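Local coordinates for protein nidogen-1 (Mus musculus, PDB 1GL4) that associates tightly with laminin in basement membranes, binds collagen IV and perlecan, and probably takes part in cell-matrix interactions, at residues Glu133-Ala138 with Val150-Phe155. Numbering follows the deposited sequence.
Sequences EFTRQA and VLKQQF
Two arms of an antiparallel beta hairpin meet here, in the wall of the nidogen G2 beta-barrel. The axes of segments 133-138 and 150-155 come within 4.8 Å of each other and run antiparallel. Backbone hydrogen bonds join F134 with F155, R136 with Q153 and A138 with L151, two bonds to each pair. The bonds at R136 and A138 are nearly straight; F134 N to F155 O is more bent, at 141°.

The side chains of these three pairs share the face toward helix 107-115. F134 and F155 lie side by side in an offset stack. Their ring centroids are 3.9 Å apart and the planes tilt by 13°. CZ of F134 sits over the centre of the F155 ring, while CD1 of F155 lies nearer the rim of the F134 ring. CG of F134 stands between its backbone N and carbonyl carbon, and from there the ring lies over F155. CB of F155 also makes a CH-pi contact over the face of F134.

R136 extends alongside Q153, pointing the same way. Its CD packs on CD2 of L151 at 3.8 Å. That same methyl touches CB of A138 at 3.9 Å. The buried guanidinium is held from elsewhere: NH1 bonds to the carbonyl of P107, and NE to OE1 of Q229.

T135 and Q154 pair on the other face. OG1 of T135 donates to OE1 of Q154 at 2.5 Å, very short, so the exact length is doubtful. A bend (chi2 62°) turns CD of Q154 back toward T135, which puts OE1 by OG1.

The hairpin continues the barrel on both flanks. Strand 221-232 bonds to 133-138, and strand 164-171 bonds to 150-155. Within the barrel, I111 of helix 107-115 packs against R136, Q153 and F155, and M115 touches F155.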
# COMPACT_ATOMS: atom_id res chain seq x y z
N GLU A 133 -5.08 -13.51 -4.08
CA GLU A 133 -6.29 -14.23 -3.71
C GLU A 133 -6.07 -14.73 -2.29
O GLU A 133 -5.42 -15.75 -2.08
CB GLU A 133 -6.50 -15.44 -4.65
CG GLU A 133 -6.67 -15.08 -6.12
CD GLU A 133 -6.64 -16.31 -7.03
OE1 GLU A 133 -5.68 -17.10 -6.97
OE2 GLU A 133 -7.59 -16.49 -7.81
N PHE A 134 -6.58 -13.99 -1.30
CA PHE A 134 -6.40 -14.39 0.09
C PHE A 134 -7.32 -13.63 1.04
O PHE A 134 -7.97 -12.65 0.64
CB PHE A 134 -4.93 -14.19 0.52
CG PHE A 134 -4.48 -12.73 0.56
CD1 PHE A 134 -4.49 -12.01 1.76
CD2 PHE A 134 -4.02 -12.10 -0.59
CE1 PHE A 134 -4.05 -10.69 1.81
CE2 PHE A 134 -3.57 -10.78 -0.56
CZ PHE A 134 -3.58 -10.07 0.65
N THR A 135 -7.39 -14.10 2.28
CA THR A 135 -8.21 -13.46 3.31
C THR A 135 -7.26 -12.99 4.41
O THR A 135 -6.34 -13.71 4.79
CB THR A 135 -9.21 -14.45 3.94
OG1 THR A 135 -10.09 -14.95 2.93
CG2 THR A 135 -10.03 -13.75 5.03
N ARG A 136 -7.50 -11.78 4.91
CA ARG A 136 -6.69 -11.21 5.98
C ARG A 136 -7.56 -10.89 7.18
O ARG A 136 -8.50 -10.10 7.07
CB ARG A 136 -6.01 -9.91 5.50
CG ARG A 136 -5.13 -9.23 6.57
CD ARG A 136 -5.02 -7.72 6.36
NE ARG A 136 -3.94 -7.12 7.15
CZ ARG A 136 -3.68 -5.82 7.22
NH1 ARG A 136 -4.44 -4.95 6.55
NH2 ARG A 136 -2.65 -5.38 7.93
N GLN A 137 -7.27 -11.52 8.31
CA GLN A 137 -8.01 -11.25 9.55
C GLN A 137 -7.01 -10.53 10.44
O GLN A 137 -5.96 -11.08 10.75
CB GLN A 137 -8.42 -12.55 10.25
CG GLN A 137 -9.30 -13.50 9.46
CD GLN A 137 -9.53 -14.82 10.20
OE1 GLN A 137 -10.21 -14.86 11.23
NE2 GLN A 137 -8.93 -15.90 9.69
N ALA A 138 -7.33 -9.30 10.85
CA ALA A 138 -6.41 -8.56 11.71
C ALA A 138 -7.10 -7.91 12.92
O ALA A 138 -8.30 -7.61 12.89
CB ALA A 138 -5.69 -7.49 10.90
N VAL A 150 -11.25 -4.57 14.98
CA VAL A 150 -11.15 -5.78 14.17
C VAL A 150 -11.26 -5.44 12.69
O VAL A 150 -12.15 -4.70 12.27
CB VAL A 150 -12.27 -6.79 14.52
CG1 VAL A 150 -12.23 -7.97 13.56
CG2 VAL A 150 -12.09 -7.27 15.95
N LEU A 151 -10.35 -6.00 11.90
CA LEU A 151 -10.33 -5.76 10.46
C LEU A 151 -10.41 -7.06 9.67
O LEU A 151 -9.77 -8.06 10.03
CB LEU A 151 -9.04 -5.02 10.08
CG LEU A 151 -8.66 -4.87 8.60
CD1 LEU A 151 -7.68 -3.73 8.45
CD2 LEU A 151 -8.06 -6.16 8.05
N LYS A 152 -11.21 -7.06 8.61
CA LYS A 152 -11.32 -8.23 7.74
C LYS A 152 -11.24 -7.75 6.30
O LYS A 152 -11.99 -6.86 5.89
CB LYS A 152 -12.64 -8.98 7.96
CG LYS A 152 -12.74 -10.24 7.11
CD LYS A 152 -13.91 -11.13 7.53
CE LYS A 152 -13.88 -12.46 6.78
NZ LYS A 152 -14.95 -13.40 7.23
N GLN A 153 -10.31 -8.32 5.54
CA GLN A 153 -10.13 -7.95 4.14
C GLN A 153 -10.07 -9.17 3.24
O GLN A 153 -9.38 -10.15 3.55
CB GLN A 153 -8.86 -7.11 3.97
CG GLN A 153 -9.01 -5.63 4.37
CD GLN A 153 -7.68 -4.88 4.41
OE1 GLN A 153 -7.63 -3.67 4.16
NE2 GLN A 153 -6.62 -5.58 4.75
N GLN A 154 -10.81 -9.12 2.14
CA GLN A 154 -10.84 -10.22 1.18
C GLN A 154 -10.30 -9.75 -0.16
O GLN A 154 -10.74 -8.72 -0.69
CB GLN A 154 -12.26 -10.74 1.00
CG GLN A 154 -12.40 -11.87 -0.01
CD GLN A 154 -11.62 -13.12 0.38
OE1 GLN A 154 -11.69 -13.58 1.52
NE2 GLN A 154 -10.87 -13.67 -0.57
N PHE A 155 -9.33 -10.49 -0.69
CA PHE A 155 -8.71 -10.17 -1.98
C PHE A 155 -9.14 -11.25 -2.97
O PHE A 155 -8.99 -12.45 -2.70
CB PHE A 155 -7.19 -10.15 -1.83
CG PHE A 155 -6.68 -9.12 -0.85
CD1 PHE A 155 -6.87 -9.29 0.52
CD2 PHE A 155 -6.03 -7.98 -1.30
CE1 PHE A 155 -6.40 -8.34 1.43
CE2 PHE A 155 -5.56 -7.02 -0.41
CZ PHE A 155 -5.75 -7.20 0.96